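Local coordinates for protein homospermidine synthase (Legionella pneumophila subsp. pneumophila str. Philadelphia 1, PDB 2PH5) that binds NAD and probably catalyses the formation of the polyamine homospermidine, at residues A27-I32 with V53-Q58; F332-K335 with P341-K344; R383-Y388 with K431-K436. All coordinates share one frame; numbering follows the deposited sequence.

Contact 1. Residues A27-I32 with V53-Q58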
loop_
_atom_site.group_PDB
_atom_site.type_symbol
_atom_site.label_atom_id
_atom_site.label_comp_id
_atom_site.label_asym_id
_atom_site.label_seq_id
_atom_site.Cartn_x
_atom_site.Cartn_y
_atom_site.Cartn_z
ATOM N N ALA A 27 5.292 -15.191 -23.446
ATOM C CA ALA A 27 5.677 -16.213 -22.480
ATOM C C ALA A 27 5.289 -17.626 -22.904
ATOM O O ALA A 27 5.786 -18.601 -22.346
ATOM C CB ALA A 27 5.073 -15.894 -21.122
ATOM N N LEU A 28 4.400 -17.733 -23.885
ATOM C CA LEU A 28 3.940 -19.031 -24.359
ATOM C C LEU A 28 4.936 -19.669 -25.321
ATOM O O LEU A 28 5.153 -20.877 -25.287
ATOM C CB LEU A 28 2.600 -18.878 -25.070
ATOM C CG LEU A 28 1.543 -19.973 -24.882
ATOM C CD1 LEU A 28 0.518 -19.857 -25.992
ATOM C CD2 LEU A 28 2.162 -21.340 -24.900
HETATM N N MSE A 29 5.541 -18.845 -26.170
HETATM C CA MSE A 29 6.494 -19.308 -27.173
HETATM C C MSE A 29 7.383 -20.466 -26.741
HETATM O O MSE A 29 7.380 -21.526 -27.370
HETATM C CB MSE A 29 7.364 -18.148 -27.636
HETATM C CG MSE A 29 6.638 -17.182 -28.526
HETATM SE SE MSE A 29 6.272 -17.980 -30.232
HETATM C CE MSE A 29 7.608 -17.049 -31.278
ATOM N N PRO A 30 8.157 -20.282 -25.661
ATOM C CA PRO A 30 9.046 -21.334 -25.168
ATOM C C PRO A 30 8.366 -22.684 -24.933
ATOM O O PRO A 30 8.905 -23.726 -25.309
ATOM C CB PRO A 30 9.588 -20.738 -23.875
ATOM C CG PRO A 30 9.607 -19.279 -24.170
ATOM C CD PRO A 30 8.287 -19.068 -24.835
ATOM N N LEU A 31 7.188 -22.668 -24.313
ATOM C CA LEU A 31 6.469 -23.905 -24.009
ATOM C C LEU A 31 5.963 -24.654 -25.242
ATOM O O LEU A 31 5.821 -25.875 -25.222
ATOM C CB LEU A 31 5.297 -23.630 -23.044
ATOM C CG LEU A 31 5.620 -23.506 -21.546
ATOM C CD1 LEU A 31 6.548 -22.336 -21.331
ATOM C CD2 LEU A 31 4.344 -23.321 -20.723
ATOM N N ILE A 32 5.695 -23.928 -26.319
ATOM C CA ILE A 32 5.210 -24.560 -27.534
ATOM C C ILE A 32 6.324 -25.350 -28.219
ATOM O O ILE A 32 6.115 -26.475 -28.681
ATOM C CB ILE A 32 4.671 -23.518 -28.505
ATOM C CG1 ILE A 32 3.631 -22.651 -27.792
ATOM C CG2 ILE A 32 4.065 -24.210 -29.714
ATOM C CD1 ILE A 32 3.103 -21.510 -28.628
ATOM N N VAL A 53 10.703 -6.441 -27.577
ATOM C CA VAL A 53 11.301 -7.729 -27.268
ATOM C C VAL A 53 11.593 -8.508 -28.550
ATOM O O VAL A 53 10.920 -8.333 -29.570
ATOM C CB VAL A 53 10.379 -8.557 -26.337
ATOM C CG1 VAL A 53 9.263 -9.204 -27.142
ATOM C CG2 VAL A 53 11.192 -9.600 -25.589
ATOM N N ASP A 54 12.600 -9.367 -28.494
ATOM C CA ASP A 54 12.986 -10.144 -29.658
ATOM C C ASP A 54 12.613 -11.620 -29.576
ATOM O O ASP A 54 13.293 -12.468 -30.155
ATOM C CB ASP A 54 14.495 -9.998 -29.886
ATOM C CG ASP A 54 15.304 -10.238 -28.621
ATOM O OD1 ASP A 54 15.343 -11.391 -28.137
ATOM O OD2 ASP A 54 15.900 -9.269 -28.105
ATOM N N VAL A 55 11.522 -11.923 -28.877
ATOM C CA VAL A 55 11.077 -13.305 -28.722
ATOM C C VAL A 55 10.799 -13.960 -30.081
ATOM O O VAL A 55 11.319 -15.042 -30.380
ATOM C CB VAL A 55 9.810 -13.378 -27.818
ATOM C CG1 VAL A 55 9.355 -14.823 -27.636
ATOM C CG2 VAL A 55 10.124 -12.760 -26.475
ATOM N N ALA A 56 9.997 -13.299 -30.910
ATOM C CA ALA A 56 9.694 -13.831 -32.232
ATOM C C ALA A 56 10.969 -14.065 -33.051
ATOM O O ALA A 56 11.104 -15.093 -33.712
ATOM C CB ALA A 56 8.765 -12.887 -32.973
ATOM N N GLN A 57 11.910 -13.124 -32.988
ATOM C CA GLN A 57 13.147 -13.254 -33.748
ATOM C C GLN A 57 14.047 -14.393 -33.271
ATOM O O GLN A 57 14.744 -15.013 -34.073
ATOM C CB GLN A 57 13.944 -11.947 -33.729
ATOM C CG GLN A 57 13.264 -10.779 -34.404
ATOM C CD GLN A 57 12.430 -9.955 -33.441
ATOM O OE1 GLN A 57 11.652 -10.498 -32.650
ATOM N NE2 GLN A 57 12.583 -8.632 -33.507
ATOM N N GLN A 58 14.030 -14.669 -31.972
ATOM C CA GLN A 58 14.852 -15.733 -31.421
ATOM C C GLN A 58 14.371 -17.096 -31.888
ATOM O O GLN A 58 15.173 -18.004 -32.108
ATOM C CB GLN A 58 14.839 -15.683 -29.895
ATOM C CG GLN A 58 15.416 -14.397 -29.325
ATOM C CD GLN A 58 16.933 -14.330 -29.399
ATOM O OE1 GLN A 58 17.534 -13.313 -29.043
ATOM N NE2 GLN A 58 17.560 -15.414 -29.853
#
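The helix turn that brings Val55 to Met29 is closed by Gln58 N, which donates to Asp54 O at 2.9 Å; the same short helix also presents Ala56. On the other helix the carbonyl oxygen of Leu28 takes two N-H groups, a 3.3 Å bond from Ile32 N and a weak one from Leu31 N at 2.9 Å. That helix is kinked here: the regular ladder of bonds four residues apart is broken at Pro30, whose N has no hydrogen, and at Leu31, which makes just the weak bond to Leu28 O.

Between the helices the contact itself is apolar. Met29, built as selenomethionine, has its CG anti to its carbonyl carbon (chi1 -73°), and the chain bends again at chi2 and chi3. Its inner half lies against one branch of Val55: CG is 3.7 Å from Val55 CG1, and CB is 3.9 Å from the same methyl. The two side chains are set at an angle to each other. Beyond the selenium, the terminal CE reaches the backbone of the next residue, 4.0 Å from Ala56 CA.

These are neighbouring helices of a Rossmann fold: helix 23-35 follows strand 16-19, and helix 55-59 follows strand 43-47 of the same parallel sheet. Phe21 in the glycine-rich turn, and Cys23 and Val24 at the start of helix 23-35, bind NAD, and the Met29 side chain comes to about 4 Å from that of Phe21. Val61 and Tyr59 also touch Met29. The second methyl of Val55, CG2, meets Tyr388, and Gln26 also touches the residue; Met29, Val55 and Ala56 are all buried.

Contact 2. Residues F332-K335 with P341-K344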
loop_
_atom_site.group_PDB
_atom_site.type_symbol
_atom_site.label_atom_id
_atom_site.label_comp_id
_atom_site.label_asym_id
_atom_site.label_seq_id
_atom_site.Cartn_x
_atom_site.Cartn_y
_atom_site.Cartn_z
ATOM N N PHE A 332 -2.187 1.672 -4.698
ATOM C CA PHE A 332 -2.208 2.772 -3.736
ATOM C C PHE A 332 -2.170 4.111 -4.482
ATOM O O PHE A 332 -2.962 5.016 -4.193
ATOM C CB PHE A 332 -1.021 2.642 -2.769
ATOM C CG PHE A 332 -0.889 3.783 -1.787
ATOM C CD1 PHE A 332 -0.209 4.951 -2.140
ATOM C CD2 PHE A 332 -1.428 3.685 -0.503
ATOM C CE1 PHE A 332 -0.064 6.005 -1.229
ATOM C CE2 PHE A 332 -1.288 4.736 0.413
ATOM C CZ PHE A 332 -0.603 5.897 0.046
ATOM N N GLU A 333 -1.264 4.221 -5.454
ATOM C CA GLU A 333 -1.110 5.433 -6.257
ATOM C C GLU A 333 -2.340 5.681 -7.143
ATOM O O GLU A 333 -2.707 6.830 -7.392
ATOM C CB GLU A 333 0.167 5.323 -7.107
ATOM C CG GLU A 333 0.392 6.432 -8.126
ATOM C CD GLU A 333 1.727 6.289 -8.865
ATOM O OE1 GLU A 333 2.004 5.193 -9.408
ATOM O OE2 GLU A 333 2.505 7.276 -8.908
ATOM N N LEU A 334 -2.971 4.595 -7.597
ATOM C CA LEU A 334 -4.170 4.638 -8.444
ATOM C C LEU A 334 -5.292 5.331 -7.682
ATOM O O LEU A 334 -5.899 6.280 -8.177
ATOM C CB LEU A 334 -4.615 3.214 -8.793
ATOM C CG LEU A 334 -5.518 2.899 -9.998
ATOM C CD1 LEU A 334 -6.529 1.843 -9.567
ATOM C CD2 LEU A 334 -6.220 4.126 -10.536
ATOM N N LYS A 335 -5.567 4.844 -6.473
ATOM C CA LYS A 335 -6.604 5.421 -5.624
ATOM C C LYS A 335 -6.217 6.859 -5.308
ATOM O O LYS A 335 -7.066 7.750 -5.300
ATOM C CB LYS A 335 -6.733 4.642 -4.310
ATOM C CG LYS A 335 -7.174 3.207 -4.465
ATOM C CD LYS A 335 -7.083 2.466 -3.151
ATOM C CE LYS A 335 -7.590 1.048 -3.327
ATOM N NZ LYS A 335 -7.509 0.218 -2.088
ATOM N N PRO A 341 -6.030 6.045 -13.851
ATOM C CA PRO A 341 -4.857 5.205 -14.095
ATOM C C PRO A 341 -3.623 5.999 -14.520
ATOM O O PRO A 341 -3.723 6.985 -15.253
ATOM C CB PRO A 341 -5.344 4.232 -15.171
ATOM C CG PRO A 341 -6.420 5.002 -15.873
ATOM C CD PRO A 341 -7.143 5.671 -14.738
ATOM N N GLN A 342 -2.466 5.566 -14.027
ATOM C CA GLN A 342 -1.190 6.205 -14.334
ATOM C C GLN A 342 -1.027 6.287 -15.847
ATOM O O GLN A 342 -1.503 5.419 -16.575
ATOM C CB GLN A 342 -0.030 5.387 -13.753
ATOM C CG GLN A 342 0.085 5.355 -12.231
ATOM C CD GLN A 342 -0.603 4.159 -11.585
ATOM O OE1 GLN A 342 -0.135 3.644 -10.566
ATOM N NE2 GLN A 342 -1.719 3.722 -12.162
ATOM N N ASN A 343 -0.348 7.324 -16.322
ATOM C CA ASN A 343 -0.145 7.478 -17.758
ATOM C C ASN A 343 0.875 6.475 -18.303
ATOM O O ASN A 343 1.070 6.377 -19.518
ATOM C CB ASN A 343 0.298 8.910 -18.084
ATOM C CG ASN A 343 -0.769 9.938 -17.746
ATOM O OD1 ASN A 343 -1.963 9.704 -17.965
ATOM N ND2 ASN A 343 -0.348 11.088 -17.224
ATOM N N LYS A 344 1.505 5.715 -17.412
ATOM C CA LYS A 344 2.506 4.746 -17.837
ATOM C C LYS A 344 2.309 3.368 -17.195
ATOM O O LYS A 344 1.940 3.270 -16.030
ATOM C CB LYS A 344 3.893 5.293 -17.501
ATOM C CG LYS A 344 4.943 4.989 -18.525
ATOM C CD LYS A 344 5.217 3.497 -18.571
ATOM C CE LYS A 344 5.675 3.057 -19.959
ATOM N NZ LYS A 344 4.570 3.173 -20.964
#
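Glu333 and Gln342 make the tightly packed part of this contact, where the chain leaves helix 325-336 and turns back to meet its last turn. The glutamate runs out straight, with CG anti to the backbone N (chi1 173°) and CD continuing in the same extended line. Gln342, by contrast, bends at chi2 (94°), which turns its amide back toward the helix. The two chains cross, and Gln342 CG lies 3.4 Å from Glu333 OE1, with Gln342 CD at 3.6 Å from the same oxygen. The amide and carboxylate planes stand 87° apart, nearly perpendicular, so the flat groups do not stack. Phe222 of strand 221-224 touches the buried glutamine too, and Lys344 pairs with Phe222 through the backbone, joining this loop to that strand.

One residue earlier in the loop, Pro341 forms the looser, solvent side. Leu334 reaches over to it with one branch: CD2 sits 3.8 Å from Pro341 N and 4.0 Å from Pro341 CA, so it is the backbone side of the proline that the methyl meets. The CB of Pro341 points away from the helix, and the residue as a whole is exposed, whereas Leu334 is buried.

Glu333 is only partly exposed, and its carboxylate has stronger partners outside the turn: OE1 forms a salt bridge with Lys217, and OE2 accepts a hydrogen bond from Gly220 N. A cation on one oxygen and a backbone N-H on the other would be expected to keep the acid ionised and to fix the rotation of its carboxylate, giving Gln342 a charged, firmly placed group to lie against.

Contact 3. Residues R383-Y388 with K431-K436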
loop_
_atom_site.group_PDB
_atom_site.type_symbol
_atom_site.label_atom_id
_atom_site.label_comp_id
_atom_site.label_asym_id
_atom_site.label_seq_id
_atom_site.Cartn_x
_atom_site.Cartn_y
_atom_site.Cartn_z
ATOM N N ARG A 383 12.953 -19.239 -14.091
ATOM C CA ARG A 383 13.962 -18.840 -15.061
ATOM C C ARG A 383 14.791 -20.008 -15.566
ATOM O O ARG A 383 15.288 -19.980 -16.690
ATOM C CB ARG A 383 14.878 -17.769 -14.469
ATOM C CG ARG A 383 14.293 -16.382 -14.570
ATOM C CD ARG A 383 15.063 -15.361 -13.761
ATOM N NE ARG A 383 14.474 -14.034 -13.922
ATOM C CZ ARG A 383 14.680 -13.008 -13.103
ATOM N NH1 ARG A 383 15.470 -13.146 -12.044
ATOM N NH2 ARG A 383 14.092 -11.842 -13.346
ATOM N N GLN A 384 14.953 -21.039 -14.751
ATOM C CA GLN A 384 15.727 -22.172 -15.219
ATOM C C GLN A 384 14.828 -23.060 -16.078
ATOM O O GLN A 384 15.314 -23.827 -16.907
ATOM C CB GLN A 384 16.314 -22.960 -14.042
ATOM C CG GLN A 384 15.297 -23.664 -13.194
ATOM C CD GLN A 384 15.928 -24.619 -12.181
ATOM O OE1 GLN A 384 16.760 -24.214 -11.358
ATOM N NE2 GLN A 384 15.525 -25.894 -12.232
ATOM N N ILE A 385 13.517 -22.918 -15.894
ATOM C CA ILE A 385 12.521 -23.698 -16.632
ATOM C C ILE A 385 12.185 -23.112 -18.004
ATOM O O ILE A 385 11.954 -23.855 -18.959
ATOM C CB ILE A 385 11.205 -23.823 -15.819
ATOM C CG1 ILE A 385 11.381 -24.852 -14.697
ATOM C CG2 ILE A 385 10.051 -24.222 -16.725
ATOM C CD1 ILE A 385 10.232 -24.876 -13.696
ATOM N N ALA A 386 12.152 -21.787 -18.103
ATOM C CA ALA A 386 11.824 -21.142 -19.368
ATOM C C ALA A 386 12.138 -19.649 -19.409
ATOM O O ALA A 386 11.968 -18.936 -18.417
ATOM C CB ALA A 386 10.350 -21.361 -19.686
ATOM N N PRO A 387 12.598 -19.158 -20.571
ATOM C CA PRO A 387 12.924 -17.741 -20.732
ATOM C C PRO A 387 11.643 -16.931 -20.949
ATOM O O PRO A 387 10.549 -17.498 -21.070
ATOM C CB PRO A 387 13.811 -17.743 -21.970
ATOM C CG PRO A 387 13.179 -18.806 -22.808
ATOM C CD PRO A 387 12.931 -19.909 -21.798
ATOM N N TYR A 388 11.792 -15.610 -21.002
ATOM C CA TYR A 388 10.664 -14.706 -21.227
ATOM C C TYR A 388 9.515 -15.047 -20.285
ATOM O O TYR A 388 8.345 -14.991 -20.662
ATOM C CB TYR A 388 10.200 -14.835 -22.679
ATOM C CG TYR A 388 11.339 -14.771 -23.661
ATOM C CD1 TYR A 388 12.048 -13.588 -23.852
ATOM C CD2 TYR A 388 11.740 -15.906 -24.374
ATOM C CE1 TYR A 388 13.131 -13.530 -24.725
ATOM C CE2 TYR A 388 12.828 -15.860 -25.252
ATOM C CZ TYR A 388 13.517 -14.665 -25.420
ATOM O OH TYR A 388 14.595 -14.578 -26.271
ATOM N N LYS A 431 2.274 -29.552 -14.011
ATOM C CA LYS A 431 3.045 -29.752 -12.784
ATOM C C LYS A 431 4.538 -29.450 -12.893
ATOM O O LYS A 431 5.123 -28.868 -11.991
ATOM C CB LYS A 431 2.840 -31.188 -12.291
ATOM C CG LYS A 431 2.709 -31.326 -10.786
ATOM C CD LYS A 431 1.777 -32.488 -10.421
ATOM C CE LYS A 431 1.493 -32.542 -8.912
ATOM N NZ LYS A 431 0.476 -33.565 -8.517
ATOM N N PRO A 432 5.177 -29.860 -13.999
ATOM C CA PRO A 432 6.613 -29.603 -14.174
ATOM C C PRO A 432 6.923 -28.129 -14.375
ATOM O O PRO A 432 8.084 -27.733 -14.440
ATOM C CB PRO A 432 6.961 -30.418 -15.418
ATOM C CG PRO A 432 6.004 -31.562 -15.341
ATOM C CD PRO A 432 4.710 -30.860 -14.977
ATOM N N TYR A 433 5.875 -27.320 -14.464
ATOM C CA TYR A 433 6.020 -25.889 -14.691
ATOM C C TYR A 433 5.557 -25.056 -13.503
ATOM O O TYR A 433 5.688 -23.832 -13.515
ATOM C CB TYR A 433 5.191 -25.486 -15.913
ATOM C CG TYR A 433 5.724 -25.974 -17.240
ATOM C CD1 TYR A 433 6.816 -25.354 -17.839
ATOM C CD2 TYR A 433 5.118 -27.038 -17.911
ATOM C CE1 TYR A 433 7.293 -25.770 -19.075
ATOM C CE2 TYR A 433 5.588 -27.469 -19.153
ATOM C CZ TYR A 433 6.680 -26.826 -19.729
ATOM O OH TYR A 433 7.161 -27.227 -20.958
ATOM N N LEU A 434 5.034 -25.716 -12.475
ATOM C CA LEU A 434 4.491 -25.012 -11.317
ATOM C C LEU A 434 5.305 -25.058 -10.024
ATOM O O LEU A 434 4.807 -24.693 -8.958
ATOM C CB LEU A 434 3.069 -25.530 -11.060
ATOM C CG LEU A 434 2.141 -25.472 -12.284
ATOM C CD1 LEU A 434 0.768 -26.045 -11.944
ATOM C CD2 LEU A 434 2.011 -24.040 -12.736
ATOM N N GLY A 435 6.559 -25.487 -10.122
ATOM C CA GLY A 435 7.403 -25.562 -8.944
ATOM C C GLY A 435 6.853 -26.585 -7.969
ATOM O O GLY A 435 6.446 -27.682 -8.364
ATOM N N LYS A 436 6.847 -26.237 -6.690
ATOM C CA LYS A 436 6.317 -27.145 -5.694
ATOM C C LYS A 436 4.805 -26.965 -5.636
ATOM O O LYS A 436 4.309 -25.862 -5.420
ATOM C CB LYS A 436 6.942 -26.871 -4.328
ATOM C CG LYS A 436 6.839 -25.440 -3.878
ATOM C CD LYS A 436 7.544 -25.242 -2.542
ATOM C CE LYS A 436 6.954 -26.140 -1.459
ATOM N NZ LYS A 436 7.432 -25.744 -0.097
#
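Ile385 and Tyr433 cross obliquely, the isoleucine laying a methyl against the CD1-CE1 bond of the phenol ring. CG2 is the branch that touches, 3.6 Å from Tyr433 CD1 and 3.9 Å from Tyr433 CE1, and it approaches at a slant. The other branch of Ile385 leads away from the ring: with CG1 anti to the carbonyl carbon (chi1 -76°), the side chain straddles two neighbours, and its CD1 comes to rest 3.7 Å from Pro432 O. One isoleucine thus spans Pro432 and Tyr433, meeting a carbonyl on the first and a side chain on the second.

Several residues surround the tyrosine. Leu394, which also touches Ile385, packs on it with Ala398, both from helix 391-408, while Leu31 and Lys35 of helix 23-35 reach it as well. Its hydroxyl makes a weak hydrogen bond with Glu34. Pro432 itself is exposed, so the contact is buried chiefly at the ring.

Residues 431-433 form a 3-10 turn, with Leu434 N bonded to Lys431 O at 3.2 Å, opening the loop that leads from helix 423-430 to strand 436-442. The arrangement belongs to the seam where the mixed-sheet half of this saccharopine dehydrogenase-like fold meets its Rossmann half.

Contacts 1 and 3 are neighbours, their centres 15 Å apart, although contact 1 lies in the NAD-binding Rossmann part and contact 3 in the C-terminal part. They meet directly: Val55 CG2 is 3.4 Å from Tyr388 CD1, and Pro30 CG is 3.7 Å from Pro387 O, so the end of segment 383-388, Pro387 and Tyr388, touches both helices of contact 1. Contact 2 stands apart, its centre 30 Å from that of contact 1 and 31 Å from that of contact 3, though it too lies in the C-terminal part. None of the three reaches the dinucleotide: the side chains of Ala56, Tyr433 and Pro341 lie about 11, 13 and 14 Å from the bound NAD.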